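Local coordinates for putative lipoprotein (PDB 3NQI) that is of unknown function but is probably a lipoprotein of the Bacteroides fragilis cell envelope that may bind lipid, at residues 124-129 with 192-197; 99-104 with 224-229; 23-28 with 41-46. All blocks are in the same frame, centred on the assembly; numbering follows the deposited sequence. Where two conformers were deposited one is given.

Contact 1: 124-129 with 192-197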
loop_
_atom_site.group_PDB
_atom_site.type_symbol
_atom_site.label_atom_id
_atom_site.label_comp_id
_atom_site.label_asym_id
_atom_site.label_seq_id
_atom_site.Cartn_x
_atom_site.Cartn_y
_atom_site.Cartn_z
ATOM N N ILE A 124 -5.837 -3.938 -2.462
ATOM C CA ILE A 124 -4.767 -3.741 -3.413
ATOM C C ILE A 124 -3.536 -3.149 -2.682
ATOM O O ILE A 124 -3.655 -2.619 -1.573
ATOM C CB ILE A 124 -5.169 -2.838 -4.590
ATOM C CG1 ILE A 124 -5.589 -1.484 -4.061
ATOM C CG2 ILE A 124 -6.306 -3.522 -5.475
ATOM C CD1 ILE A 124 -5.786 -0.396 -5.170
ATOM N N VAL A 125 -2.378 -3.327 -3.331
ATOM C CA VAL A 125 -1.106 -2.990 -2.737
ATOM C C VAL A 125 -0.281 -2.077 -3.637
ATOM O O VAL A 125 -0.117 -2.366 -4.818
ATOM C CB VAL A 125 -0.304 -4.223 -2.341
ATOM C CG1 VAL A 125 1.059 -3.771 -1.658
ATOM C CG2 VAL A 125 -1.125 -5.073 -1.344
ATOM N N LEU A 126 0.187 -0.962 -3.058
ATOM C CA LEU A 126 1.140 -0.064 -3.750
ATOM C C LEU A 126 2.559 -0.237 -3.237
ATOM O O LEU A 126 2.818 -0.035 -2.085
ATOM C CB LEU A 126 0.696 1.398 -3.633
ATOM C CG LEU A 126 -0.404 1.942 -4.551
ATOM C CD1 LEU A 126 -1.555 1.058 -4.633
ATOM C CD2 LEU A 126 -0.767 3.435 -4.059
ATOM N N PRO A 127 3.513 -0.658 -4.109
ATOM C CA PRO A 127 4.915 -0.476 -3.724
ATOM C C PRO A 127 5.284 0.989 -3.855
ATOM O O PRO A 127 5.011 1.547 -4.921
ATOM C CB PRO A 127 5.670 -1.302 -4.756
ATOM C CG PRO A 127 4.647 -1.884 -5.655
ATOM C CD PRO A 127 3.402 -1.121 -5.508
ATOM N N VAL A 128 5.747 1.683 -2.795
ATOM C CA VAL A 128 6.144 3.049 -2.934
ATOM C C VAL A 128 7.693 3.204 -2.788
ATOM O O VAL A 128 8.289 2.680 -1.840
ATOM C CB VAL A 128 5.384 4.001 -1.947
ATOM C CG1 VAL A 128 5.616 5.413 -2.424
ATOM C CG2 VAL A 128 3.913 3.676 -1.954
ATOM N N LEU A 129 8.325 3.840 -3.777
ATOM C CA LEU A 129 9.750 4.287 -3.729
ATOM C C LEU A 129 9.702 5.815 -3.519
ATOM O O LEU A 129 9.125 6.572 -4.310
ATOM C CB LEU A 129 10.518 3.861 -4.972
ATOM C CG LEU A 129 12.057 3.758 -5.032
ATOM C CD1 LEU A 129 12.609 2.789 -4.005
ATOM C CD2 LEU A 129 12.464 3.320 -6.429
ATOM N N LYS A 192 2.297 -0.355 0.725
ATOM C CA LYS A 192 1.096 0.218 1.396
ATOM C C LYS A 192 -0.110 -0.572 0.887
ATOM O O LYS A 192 -0.324 -0.701 -0.323
ATOM C CB LYS A 192 0.968 1.698 1.063
ATOM C CG LYS A 192 2.145 2.537 1.591
ATOM C CD LYS A 192 1.951 2.761 3.135
ATOM C CE LYS A 192 3.148 3.251 3.813
ATOM N NZ LYS A 192 2.851 3.173 5.278
ATOM N N ALA A 193 -0.859 -1.140 1.823
ATOM C CA ALA A 193 -2.019 -1.957 1.510
ATOM C C ALA A 193 -3.321 -1.205 1.839
ATOM O O ALA A 193 -3.439 -0.542 2.899
ATOM C CB ALA A 193 -1.951 -3.306 2.267
ATOM N N TYR A 194 -4.284 -1.309 0.913
ATOM C CA TYR A 194 -5.547 -0.554 0.919
ATOM C C TYR A 194 -6.750 -1.462 0.836
ATOM O O TYR A 194 -6.966 -2.170 -0.169
ATOM C CB TYR A 194 -5.650 0.431 -0.260
ATOM C CG TYR A 194 -4.546 1.445 -0.260
ATOM C CD1 TYR A 194 -3.306 1.157 -0.808
ATOM C CD2 TYR A 194 -4.714 2.645 0.346
ATOM C CE1 TYR A 194 -2.257 2.064 -0.740
ATOM C CE2 TYR A 194 -3.681 3.598 0.392
ATOM C CZ TYR A 194 -2.485 3.317 -0.133
ATOM O OH TYR A 194 -1.472 4.245 -0.036
ATOM N N GLU A 195 -7.569 -1.405 1.884
ATOM C CA GLU A 195 -8.860 -2.098 1.846
ATOM C C GLU A 195 -9.827 -1.232 1.044
ATOM O O GLU A 195 -10.170 -0.125 1.452
ATOM C CB GLU A 195 -9.395 -2.325 3.300
ATOM C CG GLU A 195 -10.268 -3.565 3.472
ATOM C CD GLU A 195 -11.622 -3.486 2.755
ATOM O OE1 GLU A 195 -12.140 -2.366 2.539
ATOM O OE2 GLU A 195 -12.208 -4.541 2.474
ATOM N N ILE A 196 -10.314 -1.737 -0.071
ATOM C CA ILE A 196 -11.074 -0.937 -1.014
ATOM C C ILE A 196 -12.568 -1.366 -1.156
ATOM O O ILE A 196 -13.235 -0.882 -2.038
ATOM C CB ILE A 196 -10.422 -0.876 -2.371
ATOM C CG1 ILE A 196 -10.251 -2.284 -2.957
ATOM C CG2 ILE A 196 -9.054 -0.112 -2.287
ATOM C CD1 ILE A 196 -10.076 -2.243 -4.473
ATOM N N SER A 197 -13.092 -2.175 -0.227
ATOM C CA SER A 197 -14.472 -2.641 -0.339
ATOM C C SER A 197 -15.458 -1.486 -0.321
ATOM O O SER A 197 -16.445 -1.486 -1.064
ATOM C CB SER A 197 -14.804 -3.635 0.766
ATOM O OG SER A 197 -14.021 -4.795 0.599
#
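Ile124, Val125 and Leu126 of strand 123-132 pair with Tyr194, Ala193 and Lys192 of strand 186-195 in an antiparallel ladder near the centre of the chain. Two hydrogen-bonded pairs flank one non-hydrogen-bonded pair, and the local strand axes run at 156°. Tyr194 N gives its hydrogen to Ile124 O at 2.9 Å, while Leu126 N reaches Lys192 O at 2.8 Å; each bond has a return partner, from Ile124 N to Tyr194 O and from Lys192 N to Leu126 O. At the non-hydrogen-bonded pair, Val125 CG2 meets Ala193 CB at 4.1 Å.

Ile124, Leu126, Lys192 and Tyr194 share the other face. With CG anti to the carbonyl carbon (chi1 -60°), the Tyr194 ring stands beside Leu126; the two side chains cross at about a right angle, with Leu126 CD2 3.9 Å from Tyr194 CE1. Ile124 O lies at the edge of this ring, in its plane. Beyond the pairing, Ile124 CG2 touches Ile196 CD1 at 4.1 Å, just before helix 197-207. The Lys192 chain bends at chi2 (-77°), after its CG has met Val128 CG2 at 4.1 Å.

Outside the two segments, Tyr194 OH hydrogen-bonds Phe150 O of strand 148-155, and Ala193 makes a backbone hydrogen bond to Ile80 of strand 78-87. The buried phenol thus has its polar end satisfied by another strand, while the main-chain polar atoms facing across the ladder satisfy one another.

Contact 2: 99-104 with 224-229; sequences NAPVGS and YNNKLE
Pro101 packs against the backbone of Asn226 and Leu228 where two loops meet, one following strand 78-87 and the other being the loop of the β hairpin formed by strands 214-221 and 234-241. The proline turns its CD-CG edge to the Asn226 carbonyl: its CD is 3.4 Å from Asn226 O, and its CG is 3.7 Å from Asn226 C. Leu228 takes the neighbouring part of the first loop. With its CG anti to the backbone N (chi1 -174°), its two methyls divide between adjacent residues, CD1 lying 3.9 Å from Ala100 C and CD2 3.8 Å from Asn99 CA.

No direct hydrogen bond joins the segments; a water links the two main chains. It donates to Asn226 O at 2.8 Å and to Asn99 O at 3.2 Å, and accepts from Leu228 N at 2.9 Å, so three backbone groups from both loops share one molecule. The hairpin loop is shaped locally by an Asx turn, in which Lys227 N lies in the plane of the Asn225 side-chain amide, on a lone pair of OD1.

Pro101 O and Asn226 OD1 approach to 3.3 Å, but both are acceptors. Arg131 serves both, its NH2 hydrogen-bonded to Pro101 O and its NE to Asn226 OD1, while Asn226 ND2 bonds Ile181 O. The arginine therefore bridges both loops, and its positive charge would be expected to offset the repulsion between the two oxygens. Cohesion here thus combines apolar packing on backbone with polar links made through the water and the guanidinium group.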
loop_
_atom_site.group_PDB
_atom_site.type_symbol
_atom_site.label_atom_id
_atom_site.label_comp_id
_atom_site.label_asym_id
_atom_site.label_seq_id
_atom_site.Cartn_x
_atom_site.Cartn_y
_atom_site.Cartn_z
ATOM N N ASN A 99 1.595 17.054 -1.402
ATOM C CA ASN A 99 2.670 18.027 -1.291
ATOM C C ASN A 99 4.058 17.520 -1.548
ATOM O O ASN A 99 5.042 18.241 -1.293
ATOM C CB ASN A 99 2.590 18.802 0.041
ATOM C CG ASN A 99 2.973 17.949 1.279
ATOM O OD1 ASN A 99 3.347 16.783 1.177
ATOM N ND2 ASN A 99 2.884 18.557 2.452
ATOM N N ALA A 100 4.158 16.323 -2.091
ATOM C CA ALA A 100 5.444 15.730 -2.412
ATOM C C ALA A 100 5.254 14.734 -3.511
ATOM O O ALA A 100 4.192 14.138 -3.612
ATOM C CB ALA A 100 6.116 15.078 -1.190
ATOM N N PRO A 101 6.278 14.570 -4.367
ATOM C CA PRO A 101 6.252 13.558 -5.364
ATOM C C PRO A 101 6.894 12.251 -4.862
ATOM O O PRO A 101 7.930 12.300 -4.162
ATOM C CB PRO A 101 7.136 14.155 -6.448
ATOM C CG PRO A 101 8.189 14.920 -5.681
ATOM C CD PRO A 101 7.520 15.389 -4.451
ATOM N N VAL A 102 6.335 11.112 -5.299
ATOM C CA VAL A 102 6.999 9.824 -5.135
ATOM C C VAL A 102 8.097 9.717 -6.174
ATOM O O VAL A 102 8.144 10.479 -7.171
ATOM C CB VAL A 102 5.993 8.612 -5.245
ATOM C CG1 VAL A 102 4.851 8.757 -4.211
ATOM C CG2 VAL A 102 5.425 8.503 -6.646
ATOM N N GLY A 103 8.996 8.772 -5.935
ATOM C CA GLY A 103 9.997 8.415 -6.897
ATOM C C GLY A 103 9.349 7.544 -7.939
ATOM O O GLY A 103 9.535 7.764 -9.123
ATOM N N SER A 104 8.642 6.498 -7.478
ATOM C CA SER A 104 7.872 5.609 -8.352
ATOM C C SER A 104 6.996 4.715 -7.489
ATOM O O SER A 104 7.152 4.669 -6.271
ATOM C CB SER A 104 8.771 4.756 -9.239
ATOM O OG SER A 104 9.722 4.042 -8.478
ATOM N N TYR A 224 13.937 12.653 -10.134
ATOM C CA TYR A 224 15.200 13.408 -9.889
ATOM C C TYR A 224 15.327 14.092 -8.553
ATOM O O TYR A 224 16.402 14.160 -8.011
ATOM C CB TYR A 224 15.401 14.441 -10.986
ATOM C CG TYR A 224 15.512 13.759 -12.306
ATOM C CD1 TYR A 224 16.541 12.865 -12.542
ATOM C CD2 TYR A 224 14.563 13.939 -13.296
ATOM C CE1 TYR A 224 16.651 12.193 -13.735
ATOM C CE2 TYR A 224 14.666 13.263 -14.515
ATOM C CZ TYR A 224 15.714 12.388 -14.713
ATOM O OH TYR A 224 15.861 11.701 -15.886
ATOM N N ASN A 225 14.242 14.626 -8.029
ATOM C CA ASN A 225 14.290 15.375 -6.760
ATOM C C ASN A 225 12.946 15.314 -6.079
ATOM O O ASN A 225 12.002 14.767 -6.619
ATOM C CB ASN A 225 14.734 16.828 -7.019
ATOM C CG ASN A 225 13.828 17.562 -8.000
ATOM O OD1 ASN A 225 12.667 17.798 -7.725
ATOM N ND2 ASN A 225 14.378 17.969 -9.134
ATOM N N ASN A 226 12.848 15.889 -4.895
ATOM C CA ASN A 226 11.640 15.823 -4.142
ATOM C C ASN A 226 10.791 17.062 -4.210
ATOM O O ASN A 226 10.015 17.327 -3.306
ATOM C CB ASN A 226 11.991 15.530 -2.682
ATOM C CG ASN A 226 10.935 14.656 -2.029
ATOM O OD1 ASN A 226 10.507 13.680 -2.633
ATOM N ND2 ASN A 226 10.505 15.009 -0.813
ATOM N N LYS A 227 10.914 17.825 -5.296
ATOM C CA LYS A 227 10.143 19.056 -5.431
ATOM C C LYS A 227 8.882 18.805 -6.266
ATOM O O LYS A 227 8.965 18.431 -7.451
ATOM C CB LYS A 227 11.014 20.119 -6.075
ATOM C CG LYS A 227 12.171 20.621 -5.169
ATOM C CD LYS A 227 13.112 21.602 -5.899
ATOM C CE LYS A 227 13.887 20.923 -7.027
ATOM N NZ LYS A 227 14.988 21.762 -7.555
ATOM N N LEU A 228 7.703 18.995 -5.663
ATOM C CA LEU A 228 6.448 18.706 -6.372
ATOM C C LEU A 228 6.299 19.596 -7.625
ATOM O O LEU A 228 5.977 19.102 -8.715
ATOM C CB LEU A 228 5.231 18.945 -5.456
ATOM C CG LEU A 228 3.862 18.566 -5.996
ATOM C CD1 LEU A 228 3.819 17.058 -6.327
ATOM C CD2 LEU A 228 2.757 18.909 -5.002
ATOM N N GLU A 229 6.535 20.893 -7.453
ATOM C CA GLU A 229 6.405 21.900 -8.541
ATOM C C GLU A 229 7.596 21.981 -9.491
ATOM O O GLU A 229 7.733 22.940 -10.209
ATOM C CB GLU A 229 6.137 23.302 -7.980
ATOM C CG GLU A 229 4.882 23.419 -7.106
ATOM C CD GLU A 229 3.622 22.885 -7.798
ATOM O OE1 GLU A 229 3.367 23.230 -8.991
ATOM O OE2 GLU A 229 2.883 22.107 -7.144
HETATM O O HOH W 1 7.776 18.914 -2.749
#

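Contact 3: 23-28 with 41-46; sequences GYVTFT and IPVTLN
Val25 and Val43 bring their side chains together at about a right angle, packing the loop that precedes strand 49-56 against the short strand 24-28, which lies antiparallel between strands 11-21 and 34-37. Val43 CG1, anti to its own backbone N (chi1 172°), sits 3.7 Å from both Val25 CB and Val25 CG1. The other Val25 methyl, CG2, turns to the loop backbone and comes within 3.6 Å of Val43 O.

Phe27 continues the apolar patch. It reaches toward Val43 tip to tip, with its CZ 4.1 Å from Val43 CG1, and Leu45 CD2 approaches the edge of the ring near its plane, 4.2 Å from Phe27 CE1. No direct hydrogen bond crosses between the segments.

Further out, residues of neighbouring strands pack on these side chains. Val18 of strand 11-21 touches Val25 and Leu45, Leu73 of strand 68-73 touches Phe27 and Val43, and Ile52 of strand 49-56 and Pro37 of strand 34-37 also pack on Phe27. Strand 24-28 itself is held by backbone bonds of Thr26 with Asn19 and of Phe27 with Leu35. Beside the valine pair, one water links the two main chains, accepting from Val25 N at 2.9 Å and donating to Val43 O at 2.7 Å.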
loop_
_atom_site.group_PDB
_atom_site.type_symbol
_atom_site.label_atom_id
_atom_site.label_comp_id
_atom_site.label_asym_id
_atom_site.label_seq_id
_atom_site.Cartn_x
_atom_site.Cartn_y
_atom_site.Cartn_z
ATOM N N GLY A 23 -7.242 -14.626 19.489
ATOM C CA GLY A 23 -6.201 -13.856 20.181
ATOM C C GLY A 23 -4.757 -14.064 19.732
ATOM O O GLY A 23 -3.904 -13.217 19.999
ATOM N N TYR A 24 -4.458 -15.182 19.075
ATOM C CA TYR A 24 -3.125 -15.406 18.533
ATOM C C TYR A 24 -3.131 -14.897 17.094
ATOM O O TYR A 24 -4.127 -15.050 16.392
ATOM C CB TYR A 24 -2.772 -16.892 18.548
ATOM C CG TYR A 24 -2.652 -17.480 19.937
ATOM C CD1 TYR A 24 -1.494 -17.285 20.707
ATOM C CD2 TYR A 24 -3.691 -18.238 20.487
ATOM C CE1 TYR A 24 -1.381 -17.827 21.998
ATOM C CE2 TYR A 24 -3.580 -18.784 21.771
ATOM C CZ TYR A 24 -2.425 -18.571 22.512
ATOM O OH TYR A 24 -2.325 -19.108 23.767
ATOM N N VAL A 25 -2.022 -14.320 16.645
ATOM C CA VAL A 25 -1.938 -13.791 15.283
ATOM C C VAL A 25 -1.402 -14.830 14.314
ATOM O O VAL A 25 -0.378 -15.442 14.591
ATOM C CB VAL A 25 -1.001 -12.583 15.225
ATOM C CG1 VAL A 25 -0.828 -12.118 13.761
ATOM C CG2 VAL A 25 -1.495 -11.476 16.124
ATOM N N THR A 26 -2.082 -15.046 13.186
ATOM C CA THR A 26 -1.472 -15.787 12.070
ATOM C C THR A 26 -1.517 -14.895 10.818
ATOM O O THR A 26 -2.047 -13.797 10.865
ATOM C CB THR A 26 -2.139 -17.160 11.798
ATOM O OG1 THR A 26 -3.417 -16.976 11.181
ATOM C CG2 THR A 26 -2.295 -17.951 13.098
ATOM N N PHE A 27 -0.967 -15.389 9.726
ATOM C CA PHE A 27 -0.999 -14.691 8.437
ATOM C C PHE A 27 -1.563 -15.547 7.307
ATOM O O PHE A 27 -1.600 -16.776 7.410
ATOM C CB PHE A 27 0.415 -14.255 8.078
ATOM C CG PHE A 27 1.102 -13.518 9.183
ATOM C CD1 PHE A 27 0.817 -12.187 9.422
ATOM C CD2 PHE A 27 2.010 -14.173 10.012
ATOM C CE1 PHE A 27 1.453 -11.507 10.426
ATOM C CE2 PHE A 27 2.640 -13.504 11.035
ATOM C CZ PHE A 27 2.356 -12.169 11.255
ATOM N N THR A 28 -2.013 -14.889 6.243
ATOM C CA THR A 28 -2.473 -15.578 5.014
ATOM C C THR A 28 -1.795 -14.972 3.794
ATOM O O THR A 28 -1.897 -13.770 3.591
ATOM C CB THR A 28 -4.000 -15.484 4.866
ATOM O OG1 THR A 28 -4.609 -16.087 6.014
ATOM C CG2 THR A 28 -4.501 -16.184 3.581
ATOM N N ILE A 41 8.389 -15.997 21.218
ATOM C CA ILE A 41 7.814 -14.713 21.664
ATOM C C ILE A 41 6.561 -14.438 20.815
ATOM O O ILE A 41 6.647 -14.445 19.589
ATOM C CB ILE A 41 8.800 -13.523 21.464
ATOM C CG1 ILE A 41 10.166 -13.808 22.115
ATOM C CG2 ILE A 41 8.207 -12.218 22.038
ATOM C CD1 ILE A 41 10.118 -14.097 23.567
ATOM N N PRO A 42 5.394 -14.204 21.459
ATOM C CA PRO A 42 4.148 -13.993 20.715
ATOM C C PRO A 42 4.175 -12.816 19.753
ATOM O O PRO A 42 4.696 -11.776 20.069
ATOM C CB PRO A 42 3.107 -13.700 21.801
ATOM C CG PRO A 42 3.695 -14.205 23.079
ATOM C CD PRO A 42 5.185 -14.203 22.920
ATOM N N VAL A 43 3.565 -12.998 18.588
ATOM C CA VAL A 43 3.321 -11.904 17.625
ATOM C C VAL A 43 2.227 -11.036 18.175
ATOM O O VAL A 43 1.165 -11.534 18.544
ATOM C CB VAL A 43 2.951 -12.489 16.276
ATOM C CG1 VAL A 43 2.496 -11.407 15.277
ATOM C CG2 VAL A 43 4.159 -13.306 15.758
ATOM N N THR A 44 2.498 -9.746 18.298
ATOM C CA THR A 44 1.520 -8.812 18.824
ATOM C C THR A 44 1.087 -7.718 17.823
ATOM O O THR A 44 0.381 -6.769 18.182
ATOM C CB THR A 44 2.076 -8.136 20.102
ATOM O OG1 THR A 44 3.348 -7.563 19.792
ATOM C CG2 THR A 44 2.231 -9.181 21.259
ATOM N N LEU A 45 1.499 -7.840 16.581
ATOM C CA LEU A 45 1.115 -6.863 15.513
ATOM C C LEU A 45 -0.396 -6.612 15.398
ATOM O O LEU A 45 -1.177 -7.564 15.249
ATOM C CB LEU A 45 1.610 -7.388 14.187
ATOM C CG LEU A 45 1.255 -6.600 12.924
ATOM C CD1 LEU A 45 1.983 -5.223 12.898
ATOM C CD2 LEU A 45 1.580 -7.493 11.730
ATOM N N ASN A 46 -0.807 -5.348 15.520
ATOM C CA ASN A 46 -2.202 -4.947 15.334
ATOM C C ASN A 46 -2.330 -4.273 13.945
ATOM O O ASN A 46 -2.134 -3.074 13.823
ATOM C CB ASN A 46 -2.635 -3.971 16.437
ATOM C CG ASN A 46 -4.152 -3.822 16.541
ATOM O OD1 ASN A 46 -4.910 -4.472 15.824
ATOM N ND2 ASN A 46 -4.593 -2.969 17.451
HETATM O O HOH W 2 0.109 -13.996 18.555
#

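From the N terminus, contact 3 comes first, closing a short loop that contains strand 34-37. Contact 2 then opens at 99-104 and closes at 224-229; within that span lies the whole of contact 1, which joins strands 123-132 and 186-195. Contacts 1 and 2 also touch: Gly103 and Ser104 both face Leu129 in a classic β bulge, with probable hydrogen bonds from Leu129 to Gly103 N and Ser104 O, and Val128 packs on Val102. The central ladder is thereby tied to the 99-104 loop, which contact 2 joins to the 224-229 loop. Contact 3 stands apart, its centre about 36 Å from that of contact 2, on the opposite side of the chain's centre.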